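Local coordinates for TarM (PDB 4X7R), which belongs to the GT-B glycosyltransferases and holds uridine-5'-diphosphate and glycan ligands in pockets of a single chain, at residues 149-154 against 167-172; 303-308 against 481-486; 420-425 against 439-444. The protein carries 1 engineered substitution. All coordinates share one frame; numbering follows the deposited sequence.

Interaction 1 (149-154 against 167-172); sequences NKVHMK and VFYDEK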
loop_
_atom_site.group_PDB
_atom_site.type_symbol
_atom_site.label_atom_id
_atom_site.label_comp_id
_atom_site.label_asym_id
_atom_site.label_seq_id
_atom_site.Cartn_x
_atom_site.Cartn_y
_atom_site.Cartn_z
ATOM N N ASN A 149 -1.032 -26.598 -8.257
ATOM C CA ASN A 149 -1.910 -27.779 -8.103
ATOM C C ASN A 149 -2.360 -28.095 -6.669
ATOM O O ASN A 149 -2.907 -29.167 -6.415
ATOM C CB ASN A 149 -1.351 -29.024 -8.829
ATOM C CG ASN A 149 -1.582 -29.034 -10.321
ATOM O OD1 ASN A 149 -2.224 -28.145 -10.901
ATOM N ND2 ASN A 149 -1.068 -30.064 -10.978
ATOM N N LYS A 150 -2.191 -27.143 -5.755
ATOM C CA LYS A 150 -2.575 -27.301 -4.368
ATOM C C LYS A 150 -3.743 -26.382 -4.031
ATOM O O LYS A 150 -3.647 -25.167 -4.212
ATOM C CB LYS A 150 -1.380 -27.054 -3.420
ATOM C CG LYS A 150 -0.215 -28.050 -3.596
ATOM C CD LYS A 150 0.641 -28.187 -2.330
ATOM C CE LYS A 150 1.441 -26.946 -2.004
ATOM N NZ LYS A 150 1.794 -26.881 -0.562
ATOM N N VAL A 151 -4.849 -26.969 -3.538
ATOM C CA VAL A 151 -6.033 -26.203 -3.130
ATOM C C VAL A 151 -5.678 -25.232 -1.971
ATOM O O VAL A 151 -4.926 -25.593 -1.059
ATOM C CB VAL A 151 -7.226 -27.162 -2.813
ATOM C CG1 VAL A 151 -6.917 -28.096 -1.638
ATOM C CG2 VAL A 151 -8.522 -26.395 -2.586
ATOM N N HIS A 152 -6.150 -23.986 -2.049
ATOM C CA HIS A 152 -5.921 -23.043 -0.958
ATOM C C HIS A 152 -7.235 -22.453 -0.465
ATOM O O HIS A 152 -7.328 -22.003 0.669
ATOM C CB HIS A 152 -4.866 -21.959 -1.322
ATOM C CG HIS A 152 -5.311 -20.941 -2.341
ATOM N ND1 HIS A 152 -5.860 -19.729 -1.955
ATOM C CD2 HIS A 152 -5.208 -20.958 -3.693
ATOM C CE1 HIS A 152 -6.102 -19.067 -3.075
ATOM N NE2 HIS A 152 -5.717 -19.755 -4.144
ATOM N N MET A 153 -8.261 -22.509 -1.302
ATOM C CA MET A 153 -9.548 -21.913 -0.986
ATOM C C MET A 153 -10.707 -22.566 -1.716
ATOM O O MET A 153 -10.563 -23.005 -2.847
ATOM C CB MET A 153 -9.494 -20.395 -1.331
ATOM C CG MET A 153 -10.766 -19.601 -1.011
ATOM S SD MET A 153 -10.630 -17.798 -1.332
ATOM C CE MET A 153 -10.226 -17.768 -3.065
ATOM N N LYS A 154 -11.864 -22.595 -1.064
ATOM C CA LYS A 154 -13.147 -23.035 -1.627
ATOM C C LYS A 154 -14.142 -21.898 -1.368
ATOM O O LYS A 154 -14.233 -21.404 -0.246
ATOM C CB LYS A 154 -13.630 -24.353 -1.001
ATOM C CG LYS A 154 -15.003 -24.864 -1.507
ATOM C CD LYS A 154 -15.455 -26.045 -0.664
ATOM C CE LYS A 154 -16.928 -26.048 -0.335
ATOM N NZ LYS A 154 -17.183 -25.562 1.052
ATOM N N VAL A 167 -13.960 -21.241 2.570
ATOM C CA VAL A 167 -13.157 -22.191 3.343
ATOM C C VAL A 167 -11.696 -21.994 2.891
ATOM O O VAL A 167 -11.431 -21.956 1.688
ATOM C CB VAL A 167 -13.643 -23.654 3.169
ATOM C CG1 VAL A 167 -12.824 -24.608 4.021
ATOM C CG2 VAL A 167 -15.142 -23.786 3.481
ATOM N N PHE A 168 -10.770 -21.865 3.849
ATOM C CA PHE A 168 -9.346 -21.757 3.568
ATOM C C PHE A 168 -8.673 -23.070 3.927
ATOM O O PHE A 168 -8.973 -23.632 4.983
ATOM C CB PHE A 168 -8.718 -20.580 4.338
ATOM C CG PHE A 168 -9.294 -19.241 3.962
ATOM C CD1 PHE A 168 -9.439 -18.874 2.627
ATOM C CD2 PHE A 168 -9.608 -18.307 4.935
ATOM C CE1 PHE A 168 -9.953 -17.620 2.275
ATOM C CE2 PHE A 168 -10.091 -17.038 4.579
ATOM C CZ PHE A 168 -10.281 -16.713 3.253
ATOM N N TYR A 169 -7.722 -23.529 3.078
ATOM C CA TYR A 169 -7.028 -24.804 3.233
ATOM C C TYR A 169 -5.550 -24.585 3.411
ATOM O O TYR A 169 -4.960 -23.731 2.725
ATOM C CB TYR A 169 -7.270 -25.717 2.020
ATOM C CG TYR A 169 -8.720 -26.053 1.791
ATOM C CD1 TYR A 169 -9.545 -25.198 1.073
ATOM C CD2 TYR A 169 -9.266 -27.246 2.268
ATOM C CE1 TYR A 169 -10.887 -25.497 0.867
ATOM C CE2 TYR A 169 -10.604 -27.568 2.048
ATOM C CZ TYR A 169 -11.413 -26.684 1.351
ATOM O OH TYR A 169 -12.743 -26.968 1.154
ATOM N N ASP A 170 -4.950 -25.343 4.352
ATOM C CA ASP A 170 -3.526 -25.230 4.687
ATOM C C ASP A 170 -2.597 -25.811 3.582
ATOM O O ASP A 170 -3.080 -26.226 2.512
ATOM C CB ASP A 170 -3.253 -25.794 6.092
ATOM C CG ASP A 170 -3.427 -27.302 6.240
ATOM O OD1 ASP A 170 -3.287 -28.021 5.229
ATOM O OD2 ASP A 170 -3.558 -27.770 7.385
ATOM N N GLU A 171 -1.281 -25.856 3.853
ATOM C CA GLU A 171 -0.269 -26.374 2.914
ATOM C C GLU A 171 -0.433 -27.849 2.558
ATOM O O GLU A 171 0.030 -28.263 1.485
ATOM C CB GLU A 171 1.170 -26.096 3.398
ATOM C CG GLU A 171 1.518 -24.613 3.450
ATOM C CD GLU A 171 1.739 -23.863 2.143
ATOM O OE1 GLU A 171 1.911 -24.505 1.079
ATOM O OE2 GLU A 171 1.768 -22.612 2.198
ATOM N N LYS A 172 -1.160 -28.617 3.406
ATOM C CA LYS A 172 -1.432 -30.036 3.169
ATOM C C LYS A 172 -2.848 -30.304 2.616
ATOM O O LYS A 172 -3.204 -31.453 2.366
ATOM C CB LYS A 172 -1.103 -30.882 4.411
ATOM C CG LYS A 172 0.363 -30.764 4.820
ATOM C CD LYS A 172 0.801 -31.769 5.873
ATOM C CE LYS A 172 2.241 -31.511 6.286
ATOM N NZ LYS A 172 2.366 -30.369 7.214
HETATM O O HOH W 1 -3.001 -27.155 -0.163
#
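Lys154 and Val167 form a hydrogen-bonded antiparallel pair. Lys154 N donates to Val167 O at 2.9 Å, and Val167 N donates back to Lys154 O. The next bond toward the open end of the hairpin runs from Tyr169 N to His152 O at 2.9 Å. Tyr169 carries the largest share of the contact. Its ring edge meets the backbone of Met153 and Lys154, and its OH touches Lys154 CD at 3.4 Å. Met153 and Phe168 lie side by side and point the same way. Met153 CG, anti to the backbone N (chi1 -178°), lies against Phe168 CE1. SD sits farther out at the edge of the ring, 3.7 Å from Phe168 CE1, in a Met-aromatic contact.

Past Tyr169 the backbones part, and a water donates to both Val151 O and Asp170 O. Lys150 NZ then bridges to Glu171 twice, with a salt bridge to OE1 at 2.9 Å and a hydrogen bond to the backbone O at 3.0 Å. Asp170 OD1 accepts from Lys172 N in an Asx turn, while its OD2 bonds to Ser77. His152 ND1 bonds to Tyr43, whose ring stacks on Phe168. On its other edge, strand 150-157 has a classic beta bulge, where His152 and Met153 are both paired with Ser145 of strand 139-147. The whole is a beta hairpin of strands 150-157 and 163-169 within a long antiparallel meander.

Interaction 2 (303-308 against 481-486); sequences SNFVKI and ESILEK. With 3YW ((2S)-2,3-dihydroxypropyl 2-acetamido-2-deoxy-alpha-D-glucopyranoside), chain F.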
loop_
_atom_site.group_PDB
_atom_site.type_symbol
_atom_site.label_atom_id
_atom_site.label_comp_id
_atom_site.label_asym_id
_atom_site.label_seq_id
_atom_site.Cartn_x
_atom_site.Cartn_y
_atom_site.Cartn_z
ATOM N N SER A 303 7.949 13.350 11.753
ATOM C CA SER A 303 8.219 13.177 10.318
ATOM C C SER A 303 8.479 11.703 10.004
ATOM O O SER A 303 8.960 10.966 10.868
ATOM C CB SER A 303 9.501 13.926 9.940
ATOM O OG SER A 303 9.941 13.619 8.623
ATOM N N ASN A 304 8.264 11.309 8.738
ATOM C CA ASN A 304 8.688 9.984 8.287
ATOM C C ASN A 304 10.207 9.994 8.382
ATOM O O ASN A 304 10.833 11.056 8.181
ATOM C CB ASN A 304 8.382 9.786 6.800
ATOM C CG ASN A 304 6.973 9.396 6.507
ATOM O OD1 ASN A 304 6.443 8.473 7.117
ATOM N ND2 ASN A 304 6.334 10.126 5.594
ATOM N N PHE A 305 10.810 8.810 8.634
ATOM C CA PHE A 305 12.257 8.693 8.610
ATOM C C PHE A 305 12.680 8.901 7.157
ATOM O O PHE A 305 11.930 8.558 6.237
ATOM C CB PHE A 305 12.699 7.302 9.063
ATOM C CG PHE A 305 12.792 7.085 10.555
ATOM C CD1 PHE A 305 13.858 7.611 11.289
ATOM C CD2 PHE A 305 11.828 6.333 11.226
ATOM C CE1 PHE A 305 13.979 7.352 12.664
ATOM C CE2 PHE A 305 11.945 6.083 12.599
ATOM C CZ PHE A 305 13.032 6.581 13.304
ATOM N N VAL A 306 13.866 9.448 6.950
ATOM C CA VAL A 306 14.390 9.709 5.617
ATOM C C VAL A 306 15.681 8.916 5.380
ATOM O O VAL A 306 16.544 8.838 6.264
ATOM C CB VAL A 306 14.509 11.245 5.324
ATOM C CG1 VAL A 306 15.693 11.881 6.031
ATOM C CG2 VAL A 306 14.615 11.502 3.853
ATOM N N LYS A 307 15.775 8.273 4.214
ATOM C CA LYS A 307 16.947 7.478 3.863
ATOM C C LYS A 307 17.856 8.323 3.004
ATOM O O LYS A 307 17.544 8.583 1.844
ATOM C CB LYS A 307 16.544 6.172 3.153
ATOM C CG LYS A 307 17.701 5.181 2.984
ATOM C CD LYS A 307 17.337 4.017 2.046
ATOM C CE LYS A 307 16.654 2.807 2.667
ATOM N NZ LYS A 307 17.550 2.075 3.607
ATOM N N ILE A 308 18.947 8.797 3.596
ATOM C CA ILE A 308 19.928 9.604 2.891
ATOM C C ILE A 308 21.050 8.701 2.409
ATOM O O ILE A 308 21.918 8.283 3.181
ATOM C CB ILE A 308 20.409 10.863 3.664
ATOM C CG1 ILE A 308 19.224 11.821 3.938
ATOM C CG2 ILE A 308 21.512 11.609 2.868
ATOM C CD1 ILE A 308 19.262 12.510 5.253
ATOM N N GLU A 481 18.294 10.708 14.038
ATOM C CA GLU A 481 18.452 10.848 15.492
ATOM C C GLU A 481 17.301 11.586 16.121
ATOM O O GLU A 481 16.755 11.088 17.105
ATOM C CB GLU A 481 19.783 11.527 15.889
ATOM C CG GLU A 481 21.024 10.730 15.528
ATOM C CD GLU A 481 21.642 11.023 14.170
ATOM O OE1 GLU A 481 20.975 11.635 13.300
ATOM O OE2 GLU A 481 22.825 10.653 13.989
ATOM N N SER A 482 16.913 12.747 15.560
ATOM C CA SER A 482 15.821 13.523 16.135
ATOM C C SER A 482 14.475 12.765 16.027
ATOM O O SER A 482 13.670 12.836 16.952
ATOM C CB SER A 482 15.712 14.890 15.480
ATOM O OG SER A 482 15.464 14.749 14.091
ATOM N N ILE A 483 14.238 12.073 14.893
ATOM C CA ILE A 483 13.008 11.323 14.624
ATOM C C ILE A 483 12.903 10.149 15.567
ATOM O O ILE A 483 11.877 9.987 16.222
ATOM C CB ILE A 483 12.822 10.982 13.112
ATOM C CG1 ILE A 483 12.627 12.296 12.306
ATOM C CG2 ILE A 483 11.615 10.042 12.912
ATOM C CD1 ILE A 483 12.920 12.219 10.783
ATOM N N LEU A 484 13.996 9.371 15.702
ATOM C CA LEU A 484 14.050 8.250 16.636
ATOM C C LEU A 484 13.868 8.732 18.083
ATOM O O LEU A 484 13.128 8.120 18.818
ATOM C CB LEU A 484 15.380 7.523 16.480
ATOM C CG LEU A 484 15.656 6.390 17.425
ATOM C CD1 LEU A 484 14.680 5.164 17.162
ATOM C CD2 LEU A 484 17.108 6.011 17.351
ATOM N N GLU A 485 14.481 9.845 18.473
ATOM C CA GLU A 485 14.293 10.397 19.824
ATOM C C GLU A 485 12.848 10.837 20.075
ATOM O O GLU A 485 12.380 10.696 21.193
ATOM C CB GLU A 485 15.252 11.548 20.081
ATOM C CG GLU A 485 16.687 11.087 20.296
ATOM C CD GLU A 485 17.698 12.184 19.990
ATOM O OE1 GLU A 485 17.327 13.380 20.055
ATOM O OE2 GLU A 485 18.855 11.848 19.652
ATOM N N LYS A 486 12.136 11.337 19.032
ATOM C CA LYS A 486 10.727 11.701 19.128
ATOM C C LYS A 486 9.856 10.500 19.445
ATOM O O LYS A 486 8.966 10.617 20.289
ATOM C CB LYS A 486 10.225 12.423 17.865
ATOM C CG LYS A 486 10.628 13.904 17.897
ATOM C CD LYS A 486 10.477 14.531 16.519
ATOM C CE LYS A 486 10.984 15.965 16.553
ATOM N NZ LYS A 486 10.380 16.747 15.455
HETATM O O3A 3YW F . -4.013 6.122 2.115
HETATM C C4A 3YW F . -0.288 6.532 2.074
HETATM C C5A 3YW F . -1.721 6.639 1.614
HETATM O O5 3YW F . 1.909 8.247 3.375
HETATM C C6A 3YW F . -2.689 6.078 2.626
HETATM C C5 3YW F . 3.205 8.717 2.981
HETATM C C6 3YW F . 4.188 8.152 3.980
HETATM C C4 3YW F . 3.170 10.242 2.912
HETATM O O6 3YW F . 3.891 8.561 5.307
HETATM C C3 3YW F . 2.232 10.647 1.780
HETATM O O4 3YW F . 4.471 10.751 2.638
HETATM O O3 3YW F . 2.124 12.066 1.668
HETATM O O7 3YW F . -1.391 11.574 1.407
HETATM C C7 3YW F . -0.914 10.909 0.493
HETATM C C8 3YW F . -1.452 10.977 -0.904
HETATM N N2 3YW F . 0.120 10.087 0.680
HETATM C C2 3YW F . 0.854 10.003 1.933
HETATM C C1 3YW F . 0.848 8.564 2.479
HETATM O O1 3YW F . 0.563 7.555 1.552
HETATM O O2 3YW F . -1.861 5.944 0.374
HETATM O O HOH W 2 9.917 15.243 13.149
#
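Ser303 meets Ile483 of the helix 480-492 through both backbone and side chain. Ser303 O lies 3.5 Å from Ile483 CG2, and Ser303 CB touches CD1 of the same isoleucine. Ser303 OG, anti to its backbone N (chi1 170°), lies beside the carbonyl carbon and donates onward to Asn304 O at 2.7 Å; it is also bonded to Gln405 NE2. A water accepts from Ser303 N and from Lys486 NZ, so it ties the loop to the helix through a polar link beside the apolar one.

The CB of Asn304 points away from the helix. On the helix side the residue offers its carbonyl, with Asn304 O 3.5 Å from Ile483 CD1. On the other side its amide reaches the 3YW ligand. Asn304 ND2 donates to 3YW O6 at 2.9 Å, and O6 donates to Asn304 OD1; both bonds are weak. Gln405 OE1 holds the backbone N of Asn304, which probably helps to place its amide; Gln405 N also bonds to 3YW.

Phe305 swings its ring back to the helix. Ile483 CG2 stands over the centre of one face, 3.6 Å from the ring centroid and 11° off the normal, a clear CH-pi contact. Leu484 CB packs more loosely against Phe305 CZ at 4.1 Å. Helix 17-31 also packs against this phenylalanine, through Asn24, Arg25 and Glu28. The arrangement joins the C-terminal helix to the linker between the two Rossmann-like domains of a GT-B fold, at the wall of the 3YW pocket.

Interaction 3 (420-425 against 439-444); sequences VAFDIK and YLIENH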
loop_
_atom_site.group_PDB
_atom_site.type_symbol
_atom_site.label_atom_id
_atom_site.label_comp_id
_atom_site.label_asym_id
_atom_site.label_seq_id
_atom_site.Cartn_x
_atom_site.Cartn_y
_atom_site.Cartn_z
ATOM N N VAL A 420 9.482 21.241 -8.265
ATOM C CA VAL A 420 8.529 22.278 -8.656
ATOM C C VAL A 420 7.156 21.662 -8.223
ATOM O O VAL A 420 6.702 20.663 -8.781
ATOM C CB VAL A 420 8.620 22.679 -10.151
ATOM C CG1 VAL A 420 7.670 23.834 -10.459
ATOM C CG2 VAL A 420 10.054 23.081 -10.518
ATOM N N ALA A 421 6.594 22.175 -7.125
ATOM C CA ALA A 421 5.400 21.634 -6.516
ATOM C C ALA A 421 4.328 22.658 -6.212
ATOM O O ALA A 421 4.642 23.794 -5.861
ATOM C CB ALA A 421 5.778 20.919 -5.228
ATOM N N PHE A 422 3.046 22.228 -6.277
ATOM C CA PHE A 422 1.946 23.082 -5.856
ATOM C C PHE A 422 2.043 23.205 -4.325
ATOM O O PHE A 422 2.263 22.187 -3.659
ATOM C CB PHE A 422 0.579 22.501 -6.282
ATOM C CG PHE A 422 0.204 22.654 -7.744
ATOM C CD1 PHE A 422 0.613 23.764 -8.475
ATOM C CD2 PHE A 422 -0.596 21.709 -8.375
ATOM C CE1 PHE A 422 0.242 23.919 -9.820
ATOM C CE2 PHE A 422 -0.967 21.863 -9.722
ATOM C CZ PHE A 422 -0.551 22.970 -10.434
ATOM N N ASP A 423 1.975 24.444 -3.782
ATOM C CA ASP A 423 2.038 24.696 -2.339
ATOM C C ASP A 423 0.702 24.250 -1.720
ATOM O O ASP A 423 -0.262 25.016 -1.708
ATOM C CB ASP A 423 2.332 26.192 -2.029
ATOM C CG ASP A 423 2.719 26.448 -0.570
ATOM O OD1 ASP A 423 2.520 25.540 0.274
ATOM O OD2 ASP A 423 3.213 27.549 -0.270
ATOM N N ILE A 424 0.638 22.992 -1.254
ATOM C CA ILE A 424 -0.583 22.376 -0.711
ATOM C C ILE A 424 -0.353 21.817 0.722
ATOM O O ILE A 424 0.787 21.636 1.150
ATOM C CB ILE A 424 -1.100 21.259 -1.704
ATOM C CG1 ILE A 424 -0.036 20.165 -2.008
ATOM C CG2 ILE A 424 -1.621 21.846 -3.017
ATOM C CD1 ILE A 424 0.029 19.023 -1.091
ATOM N N LYS A 425 -1.439 21.492 1.426
ATOM C CA LYS A 425 -1.386 20.860 2.744
ATOM C C LYS A 425 -1.347 19.323 2.506
ATOM O O LYS A 425 -2.238 18.782 1.861
ATOM C CB LYS A 425 -2.614 21.252 3.601
ATOM C CG LYS A 425 -2.545 22.679 4.206
ATOM C CD LYS A 425 -3.745 22.909 5.164
ATOM C CE LYS A 425 -3.726 24.233 5.902
ATOM N NZ LYS A 425 -2.692 24.336 6.964
ATOM N N TYR A 439 10.930 25.309 -6.250
ATOM C CA TYR A 439 9.842 26.278 -6.361
ATOM C C TYR A 439 8.536 25.768 -5.787
ATOM O O TYR A 439 8.151 24.611 -6.033
ATOM C CB TYR A 439 9.630 26.721 -7.822
ATOM C CG TYR A 439 10.767 27.522 -8.424
ATOM C CD1 TYR A 439 11.083 28.793 -7.949
ATOM C CD2 TYR A 439 11.470 27.047 -9.530
ATOM C CE1 TYR A 439 12.114 29.546 -8.519
ATOM C CE2 TYR A 439 12.481 27.805 -10.128
ATOM C CZ TYR A 439 12.812 29.044 -9.608
ATOM O OH TYR A 439 13.829 29.768 -10.185
ATOM N N LEU A 440 7.858 26.647 -5.020
ATOM C CA LEU A 440 6.528 26.437 -4.449
ATOM C C LEU A 440 5.574 27.230 -5.317
ATOM O O LEU A 440 5.662 28.466 -5.388
ATOM C CB LEU A 440 6.441 26.917 -2.991
ATOM C CG LEU A 440 7.038 25.986 -1.950
ATOM C CD1 LEU A 440 7.123 26.678 -0.598
ATOM C CD2 LEU A 440 6.256 24.659 -1.866
ATOM N N ILE A 441 4.714 26.518 -6.043
ATOM C CA ILE A 441 3.762 27.130 -6.976
ATOM C C ILE A 441 2.386 27.261 -6.334
ATOM O O ILE A 441 1.920 26.331 -5.675
ATOM C CB ILE A 441 3.718 26.312 -8.309
ATOM C CG1 ILE A 441 5.117 26.131 -8.950
ATOM C CG2 ILE A 441 2.671 26.829 -9.314
ATOM C CD1 ILE A 441 5.956 27.399 -9.183
ATOM N N GLU A 442 1.733 28.408 -6.548
ATOM C CA GLU A 442 0.376 28.662 -6.084
ATOM C C GLU A 442 -0.500 27.556 -6.673
ATOM O O GLU A 442 -0.406 27.288 -7.874
ATOM C CB GLU A 442 -0.085 30.049 -6.553
ATOM C CG GLU A 442 -1.333 30.555 -5.853
ATOM C CD GLU A 442 -2.025 31.725 -6.526
ATOM O OE1 GLU A 442 -1.511 32.229 -7.553
ATOM O OE2 GLU A 442 -3.097 32.131 -6.025
ATOM N N ASN A 443 -1.236 26.822 -5.806
ATOM C CA ASN A 443 -2.086 25.689 -6.182
ATOM C C ASN A 443 -3.022 26.011 -7.351
ATOM O O ASN A 443 -3.684 27.054 -7.338
ATOM C CB ASN A 443 -2.872 25.164 -4.977
ATOM C CG ASN A 443 -3.600 23.874 -5.259
ATOM O OD1 ASN A 443 -3.163 23.058 -6.054
ATOM N ND2 ASN A 443 -4.731 23.663 -4.620
ATOM N N HIS A 444 -3.040 25.107 -8.365
ATOM C CA HIS A 444 -3.795 25.163 -9.632
ATOM C C HIS A 444 -3.131 26.011 -10.718
ATOM O O HIS A 444 -3.473 25.848 -11.889
ATOM C CB HIS A 444 -5.271 25.571 -9.444
ATOM C CG HIS A 444 -6.096 24.552 -8.725
ATOM N ND1 HIS A 444 -6.418 24.696 -7.377
ATOM C CD2 HIS A 444 -6.624 23.391 -9.181
ATOM C CE1 HIS A 444 -7.134 23.626 -7.064
ATOM N NE2 HIS A 444 -7.285 22.809 -8.115
#
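Ala421 shares two backbone hydrogen bonds with the strand beside it, in a parallel pairing that belongs to the beta-alpha-beta unit of strand 419-422, helix 428-431 and strand 438-441. Ala421 N donates to Tyr439 O at 3.1 Å, nearly straight at 171°. Ala421 O accepts from Ile441 N at 2.7 Å. Ile441 O in turn accepts from Asp423 N, also at 2.7 Å. The acceptors Tyr439 O, Ala421 O and Ile441 O each take a CA-H...O contact as well, from Val420, Leu440 and Phe422. The other edge of strand 419-422 is satisfied by strand 395-398, where Val420 bonds to Val396 and Ser398 and Phe422 bonds to Ser398. Leu440 N finds its acceptor in Asp434 OD1.

Val420, Phe422, Tyr439 and Ile441 project from one face of the sheet. Val420 CG1 meets Ile441 CG1 at 3.8 Å, and helix 446-457 covers both residues. Ala421 and Leu440 lie on the opposite face, where Ala421 touches Ile432 and Leu440 touches Pro428 and Ser429 of helix 428-431.

Beyond the strands, Asn443 OD1 comes up to CB, CG and CD2 of Phe422, and the two side chains cross at about a right angle, their planes 65° apart. Asn443 CG, anti to the backbone N (chi1 -171°), lies 3.6 Å from Ile424 CG2. Asn443 ND2 donates to Gln401 OE1. Ile441 CG2 lies at the edge of the Phe422 ring. His444 N sits over the centre of one face of that ring, 3.7 Å above its plane.

How the interactions relate
Interaction 3 is nested in the long chain loop that interaction 2 closes, and their nearest atoms are about 12 Å apart. Both lie near the bound ligands. Interaction 2 contributes Asn304 directly to the 3YW pocket, and that side chain is about 6 Å from UDP. Interaction 3 stands one step back: the side chain of Ile424 is about 8 Å from 3YW and about 10 Å from UDP. Interaction 1 comes earlier in the chain, on the opposite side of its centre, with its own centre about 42 Å from that of interaction 2 and 51 Å from that of interaction 3. Its Phe168 side chain is about 10 Å from the SUS sugar.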